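Local coordinates for cyclic nucleotide-gated potassium channel mll3241 (Mesorhizobium loti, PDB 4MUV), which conducts potassium as a homotetrameric channel activated by cAMP, seen here as its cytoplasmic cyclic nucleotide-binding domain with cGMP bound, at residues Phe10-Gln15 and Val62-Val67; Gly80-Glu85 and Leu133-Ala138. The protein carries 3 engineered substitutions. All blocks are in the same frame, centred on the assembly; numbering follows the deposited sequence. Where two conformers were deposited one is given.

Contact 1. Residues Phe10-Gln15 and Val62-Val67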
loop_
_atom_site.group_PDB
_atom_site.type_symbol
_atom_site.label_atom_id
_atom_site.label_comp_id
_atom_site.label_asym_id
_atom_site.label_seq_id
_atom_site.Cartn_x
_atom_site.Cartn_y
_atom_site.Cartn_z
ATOM N N PHE A 10 2.605 -1.911 15.671
ATOM C CA PHE A 10 2.328 -0.479 15.831
ATOM C C PHE A 10 3.534 0.389 16.127
ATOM O O PHE A 10 3.503 1.575 15.827
ATOM C CB PHE A 10 1.290 -0.268 16.939
ATOM C CG PHE A 10 0.838 1.160 17.077
ATOM C CD1 PHE A 10 -0.046 1.706 16.176
ATOM C CD2 PHE A 10 1.318 1.958 18.104
ATOM C CE1 PHE A 10 -0.460 3.026 16.307
ATOM C CE2 PHE A 10 0.922 3.275 18.230
ATOM C CZ PHE A 10 0.024 3.808 17.344
ATOM N N VAL A 11 4.565 -0.177 16.749
ATOM C CA VAL A 11 5.631 0.613 17.378
ATOM C C VAL A 11 6.329 1.648 16.458
ATOM O O VAL A 11 6.800 2.680 16.929
ATOM C CB VAL A 11 6.701 -0.356 17.991
ATOM C CG1 VAL A 11 7.448 -1.163 16.930
ATOM C CG2 VAL A 11 7.689 0.376 18.843
ATOM N N ARG A 12 6.388 1.350 15.164
ATOM C CA ARG A 12 7.040 2.183 14.155
ATOM C C ARG A 12 6.041 3.043 13.380
ATOM O O ARG A 12 6.433 3.932 12.611
ATOM C CB ARG A 12 7.767 1.301 13.102
ATOM C CG ARG A 12 8.637 0.142 13.645
ATOM C CD ARG A 12 9.239 -0.655 12.471
ATOM N NE ARG A 12 9.994 0.250 11.614
ATOM C CZ ARG A 12 10.384 0.037 10.350
ATOM N NH1 ARG A 12 10.051 -1.073 9.681
ATOM N NH2 ARG A 12 11.101 0.977 9.733
ATOM N N ASN A 13 4.749 2.799 13.535
ATOM C CA ASN A 13 3.805 3.281 12.529
ATOM C C ASN A 13 3.697 4.786 12.450
ATOM O O ASN A 13 3.695 5.345 11.360
ATOM C CB ASN A 13 2.420 2.738 12.781
ATOM C CG ASN A 13 2.279 1.291 12.478
ATOM O OD1 ASN A 13 3.237 0.617 12.159
ATOM N ND2 ASN A 13 1.062 0.789 12.602
ATOM N N TRP A 14 3.534 5.437 13.603
ATOM C CA TRP A 14 3.353 6.872 13.580
ATOM C C TRP A 14 4.588 7.570 13.002
ATOM O O TRP A 14 4.460 8.500 12.206
ATOM C CB TRP A 14 3.046 7.402 14.974
ATOM C CG TRP A 14 2.636 8.832 14.888
ATOM C CD1 TRP A 14 3.401 9.900 15.179
ATOM C CD2 TRP A 14 1.386 9.342 14.417
ATOM N NE1 TRP A 14 2.716 11.059 14.931
ATOM C CE2 TRP A 14 1.470 10.740 14.472
ATOM C CE3 TRP A 14 0.198 8.745 13.972
ATOM C CZ2 TRP A 14 0.443 11.558 14.087
ATOM C CZ3 TRP A 14 -0.854 9.570 13.596
ATOM C CH2 TRP A 14 -0.714 10.975 13.663
ATOM N N GLN A 15 5.784 7.127 13.395
ATOM C CA GLN A 15 7.000 7.747 12.871
ATOM C C GLN A 15 7.030 7.668 11.351
ATOM O O GLN A 15 7.404 8.627 10.661
ATOM C CB GLN A 15 8.255 7.113 13.467
ATOM C CG GLN A 15 9.566 7.715 12.921
ATOM C CD GLN A 15 10.121 6.959 11.702
ATOM O OE1 GLN A 15 10.206 5.729 11.705
ATOM N NE2 GLN A 15 10.525 7.694 10.674
ATOM N N VAL A 62 4.727 2.626 0.632
ATOM C CA VAL A 62 6.188 2.564 0.738
ATOM C C VAL A 62 6.672 3.730 1.590
ATOM O O VAL A 62 6.317 4.886 1.338
ATOM C CB VAL A 62 6.867 2.644 -0.642
ATOM C CG1 VAL A 62 8.364 2.544 -0.517
ATOM C CG2 VAL A 62 6.348 1.546 -1.560
ATOM N N VAL A 63 7.472 3.441 2.617
ATOM C CA VAL A 63 7.918 4.492 3.522
ATOM C C VAL A 63 9.426 4.610 3.647
ATOM O O VAL A 63 9.877 5.662 4.069
ATOM C CB VAL A 63 7.165 4.422 4.904
ATOM C CG1 VAL A 63 5.693 4.830 4.746
ATOM C CG2 VAL A 63 7.244 3.068 5.531
ATOM N N GLU A 64 10.177 3.569 3.282
ATOM C CA GLU A 64 11.649 3.604 3.220
ATOM C C GLU A 64 12.071 2.605 2.152
ATOM O O GLU A 64 11.491 1.523 2.065
ATOM C CB GLU A 64 12.310 3.182 4.552
ATOM C CG GLU A 64 11.874 3.948 5.810
ATOM C CD GLU A 64 12.499 3.411 7.089
ATOM O OE1 GLU A 64 12.645 2.174 7.245
ATOM O OE2 GLU A 64 12.821 4.224 7.961
ATOM N N GLY A 65 13.061 2.940 1.330
ATOM C CA GLY A 65 13.485 2.024 0.289
ATOM C C GLY A 65 12.547 2.024 -0.897
ATOM O O GLY A 65 11.734 2.907 -1.050
ATOM N N SER A 66 12.678 1.025 -1.756
ATOM C CA SER A 66 11.884 0.966 -2.969
ATOM C C SER A 66 11.474 -0.449 -3.360
ATOM O O SER A 66 12.107 -1.443 -2.971
ATOM C CB SER A 66 12.631 1.623 -4.124
ATOM O OG SER A 66 13.825 0.930 -4.404
ATOM N N VAL A 67 10.395 -0.513 -4.140
ATOM C CA VAL A 67 9.926 -1.741 -4.761
ATOM C C VAL A 67 10.004 -1.657 -6.274
ATOM O O VAL A 67 10.027 -0.568 -6.839
ATOM C CB VAL A 67 8.491 -2.103 -4.328
ATOM C CG1 VAL A 67 8.418 -2.261 -2.829
ATOM C CG2 VAL A 67 7.492 -1.098 -4.829
HETATM O O HOH W 1 12.014 3.665 10.659
#
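R12 and E64 reach for each other and meet in a salt bridge that is the one direct contact between the two segments. NH2 of the arginine stands 3.2 Å from OE1 of the glutamate, with an N-H...O angle of 133°, so as a hydrogen bond it is weak. OE1 lies at the edge of the guanidinium, close to its plane, and the two flat groups are turned 53° against each other; only OE1 is close to R12 NH2, with E64 OE2 4.1 Å from it. The arginine chain runs straight through chi2 and then bends at chi3 (56°), which carries the guanidinium over toward the glutamate. S105 OG is the stronger partner of E64 OE1, and R12 NH1 has a weak bond to T42 OG1. The strand behind the glutamate belongs to the beta-roll of the cyclic nucleotide-binding domain, where V63 and E64 both face S105 in a classic beta bulge. The firmly packed part lies on the V63 and N13 side: V63 is buried against L16 of helix 13-17 and L107 of strand 104-110, while N13 ND2 is bonded to the carbonyls of V35 and L38. Toward the outside the link is looser and runs through water. One water accepts from R12 NH2 at 3.0 Å and donates to E64 OE2 at 2.9 Å. It also donates to Q15 OE1, again at 2.9 Å, which brings the glutamine into the bridge although Q15 OE1 stays 4.8 Å from E64 OE2.

Contact 2. Residues Gly80-Glu85 and Leu133-Ala138. With PCG (cyclic guanosine monophosphate), chain C.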
loop_
_atom_site.group_PDB
_atom_site.type_symbol
_atom_site.label_atom_id
_atom_site.label_comp_id
_atom_site.label_asym_id
_atom_site.label_seq_id
_atom_site.Cartn_x
_atom_site.Cartn_y
_atom_site.Cartn_z
ATOM N N GLY A 80 6.514 7.299 -0.224
ATOM C CA GLY A 80 5.368 8.118 -0.560
ATOM C C GLY A 80 4.447 7.440 -1.546
ATOM O O GLY A 80 3.303 7.825 -1.683
ATOM N N ALA A 81 4.951 6.434 -2.253
ATOM C CA ALA A 81 4.153 5.711 -3.235
ATOM C C ALA A 81 3.355 4.615 -2.567
ATOM O O ALA A 81 3.608 4.274 -1.415
ATOM C CB ALA A 81 5.066 5.126 -4.324
ATOM N N PHE A 82 2.432 4.020 -3.314
ATOM C CA PHE A 82 1.622 2.921 -2.779
ATOM C C PHE A 82 1.300 1.947 -3.893
ATOM O O PHE A 82 1.350 2.280 -5.079
ATOM C CB PHE A 82 0.354 3.411 -2.069
ATOM C CG PHE A 82 -0.523 4.271 -2.924
ATOM C CD1 PHE A 82 -1.359 3.718 -3.885
ATOM C CD2 PHE A 82 -0.532 5.647 -2.764
ATOM C CE1 PHE A 82 -2.171 4.502 -4.674
ATOM C CE2 PHE A 82 -1.341 6.444 -3.558
ATOM C CZ PHE A 82 -2.169 5.857 -4.516
ATOM N N PHE A 83 1.021 0.712 -3.498
ATOM C CA PHE A 83 0.653 -0.342 -4.438
ATOM C C PHE A 83 -0.250 -1.360 -3.758
ATOM O O PHE A 83 -0.274 -1.472 -2.535
ATOM C CB PHE A 83 1.912 -0.987 -5.017
ATOM C CG PHE A 83 2.757 -1.713 -4.015
ATOM C CD1 PHE A 83 3.744 -1.056 -3.311
ATOM C CD2 PHE A 83 2.586 -3.066 -3.797
ATOM C CE1 PHE A 83 4.518 -1.739 -2.384
ATOM C CE2 PHE A 83 3.358 -3.741 -2.868
ATOM C CZ PHE A 83 4.319 -3.089 -2.168
ATOM N N GLY A 84 -0.979 -2.118 -4.586
ATOM C CA GLY A 84 -1.910 -3.128 -4.103
ATOM C C GLY A 84 -3.349 -2.671 -4.040
ATOM O O GLY A 84 -4.234 -3.459 -3.717
ATOM N N GLU A 85 -3.584 -1.398 -4.367
ATOM C CA GLU A 85 -4.945 -0.868 -4.364
ATOM C C GLU A 85 -5.826 -1.478 -5.448
ATOM O O GLU A 85 -7.020 -1.588 -5.277
ATOM C CB GLU A 85 -4.951 0.664 -4.524
ATOM C CG GLU A 85 -4.586 1.233 -5.905
ATOM C CD GLU A 85 -3.122 0.994 -6.274
ATOM O OE1 GLU A 85 -2.271 0.907 -5.354
ATOM O OE2 GLU A 85 -2.819 0.878 -7.479
ATOM N N LEU A 133 -6.792 3.352 -12.590
ATOM C CA LEU A 133 -6.994 3.645 -14.002
ATOM C C LEU A 133 -5.702 4.006 -14.728
ATOM O O LEU A 133 -5.449 3.529 -15.825
ATOM C CB LEU A 133 -8.008 4.768 -14.196
ATOM C CG LEU A 133 -9.463 4.410 -13.981
ATOM C CD1 LEU A 133 -10.285 5.654 -14.072
ATOM C CD2 LEU A 133 -9.946 3.390 -15.011
ATOM N N GLU A 134 -4.877 4.849 -14.120
ATOM C CA GLU A 134 -3.615 5.228 -14.705
ATOM C C GLU A 134 -2.754 4.001 -14.989
ATOM O O GLU A 134 -2.097 3.920 -16.016
ATOM C CB GLU A 134 -2.922 6.172 -13.718
ATOM C CG GLU A 134 -1.543 6.625 -14.120
ATOM C CD GLU A 134 -0.748 7.196 -12.960
ATOM O OE1 GLU A 134 -1.368 7.830 -12.070
ATOM O OE2 GLU A 134 0.485 6.992 -12.948
ATOM N N ARG A 135 -2.716 3.097 -14.009
ATOM C CA ARG A 135 -1.869 1.914 -14.085
ATOM C C ARG A 135 -2.404 0.944 -15.150
ATOM O O ARG A 135 -1.641 0.404 -15.931
ATOM C CB ARG A 135 -1.684 1.311 -12.684
ATOM C CG ARG A 135 -0.772 2.207 -11.851
ATOM C CD ARG A 135 -0.776 1.931 -10.380
ATOM N NE ARG A 135 0.207 2.806 -9.740
ATOM C CZ ARG A 135 0.514 2.805 -8.447
ATOM N NH1 ARG A 135 -0.146 2.073 -7.584
ATOM N NH2 ARG A 135 1.480 3.586 -8.021
ATOM N N ARG A 136 -3.720 0.765 -15.202
ATOM C CA ARG A 136 -4.334 0.009 -16.302
ATOM C C ARG A 136 -3.989 0.654 -17.646
ATOM O O ARG A 136 -3.742 -0.050 -18.624
ATOM C CB ARG A 136 -5.856 -0.107 -16.136
ATOM C CG ARG A 136 -6.314 -1.016 -15.002
ATOM C CD ARG A 136 -5.911 -2.478 -15.160
ATOM N NE ARG A 136 -6.512 -3.325 -14.127
ATOM C CZ ARG A 136 -6.279 -4.627 -13.940
ATOM N NH1 ARG A 136 -5.450 -5.295 -14.717
ATOM N NH2 ARG A 136 -6.899 -5.271 -12.950
ATOM N N GLY A 137 -3.951 1.985 -17.700
ATOM C CA GLY A 137 -3.621 2.697 -18.924
ATOM C C GLY A 137 -2.190 2.474 -19.346
ATOM O O GLY A 137 -1.877 2.272 -20.528
ATOM N N ALA A 138 -1.305 2.474 -18.358
ATOM C CA ALA A 138 0.096 2.196 -18.639
ATOM C C ALA A 138 0.255 0.789 -19.185
ATOM O O ALA A 138 1.000 0.565 -20.153
ATOM C CB ALA A 138 0.933 2.383 -17.368
HETATM P PA PCG C . -2.521 -4.908 -7.605
HETATM O O1A PCG C . -3.430 -5.161 -6.420
HETATM O O2A PCG C . -3.028 -5.338 -8.936
HETATM O "O5'" PCG C . -1.169 -5.606 -7.338
HETATM C "C5'" PCG C . -0.073 -5.256 -8.056
HETATM C "C4'" PCG C . 0.110 -3.733 -7.935
HETATM O "O4'" PCG C . 1.267 -3.102 -8.601
HETATM C "C3'" PCG C . -1.003 -3.092 -8.433
HETATM O "O3'" PCG C . -2.202 -3.352 -7.638
HETATM C "C2'" PCG C . -0.527 -1.582 -8.432
HETATM O "O2'" PCG C . -0.866 -0.987 -7.179
HETATM C "C1'" PCG C . 0.865 -1.645 -8.615
HETATM N N9 PCG C . 1.391 -1.055 -9.810
HETATM C C8 PCG C . 2.247 0.016 -9.902
HETATM N N7 PCG C . 2.448 0.377 -11.170
HETATM C C5 PCG C . 1.697 -0.498 -11.917
HETATM C C6 PCG C . 1.501 -0.612 -13.336
HETATM O O6 PCG C . 2.030 0.117 -14.210
HETATM N N1 PCG C . 0.658 -1.631 -13.711
HETATM C C2 PCG C . -0.006 -2.460 -12.821
HETATM N N2 PCG C . -0.825 -3.412 -13.303
HETATM N N3 PCG C . 0.155 -2.383 -11.461
HETATM C C4 PCG C . 1.034 -1.353 -11.068
HETATM O O HOH W 2 1.913 5.535 -5.799
#
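The CA atoms of F83 and R135 are the closest across this contact, yet they stand 10.2 Å apart: the backbones of the two segments stay well apart, although F82 packs on F128 and T131 earlier in helix 122-139, and one long side chain spans the gap. R135 leaves the helix extended from CG to NE (chi2 165°, chi3 176°), which delivers its guanidinium end-on to the carbonyl of F82. Both terminal nitrogens grip that single oxygen, NH1 at 2.9 Å and NH2 at 3.2 Å from F82 O. The NH2 bond points almost straight down the C=O bond, whereas NH1 comes in tilted out of the carbonyl plane; F82 O itself lies nearly in the guanidinium plane. NH1 also forms a salt bridge, 2.9 Å to E85 OE2, from the syn side but well out of the carboxylate plane. This is the cyclic nucleotide-binding fold at work, its C-terminal helix laid over the ligand held by the beta-roll and the short helix 85-90. The purine of cGMP lies along R135: C8 sits 3.4 Å above one face of the guanidinium, and CG and CD follow the imidazole part of the base. E85 is bent at chi2 (-68°), bringing OE2 within 2.7 Å of the ribose O2', which donates to it. O2' in turn accepts from the backbone N of G84 at 2.8 Å, so the ribose hydroxyl acts as donor to E85 and acceptor from G84. A water over the F82 ring, 3.0 Å from F82 N, has a weak bond from R135 NH2.

Overall arrangement
The two contacts lie on opposite sides of the chain's centre, their own centres 19 Å apart, yet they are joined through one sheet. Strands 58-64 and 82-83 are neighbours in it: V62 N is 2.9 Å from A81 O and V62 O is 2.9 Å from G80 N, both probable backbone hydrogen bonds. Side chains continue the link, with CE1 of F83 packed 3.9 Å from CG2 of V62 and equally far from CG2 of V67. Contact 2 forms part of the cGMP pocket, completed by residues such as R94, S95 and D139; contact 1 lies away from it, tying the N-terminal helical part to the beta-roll at the surface.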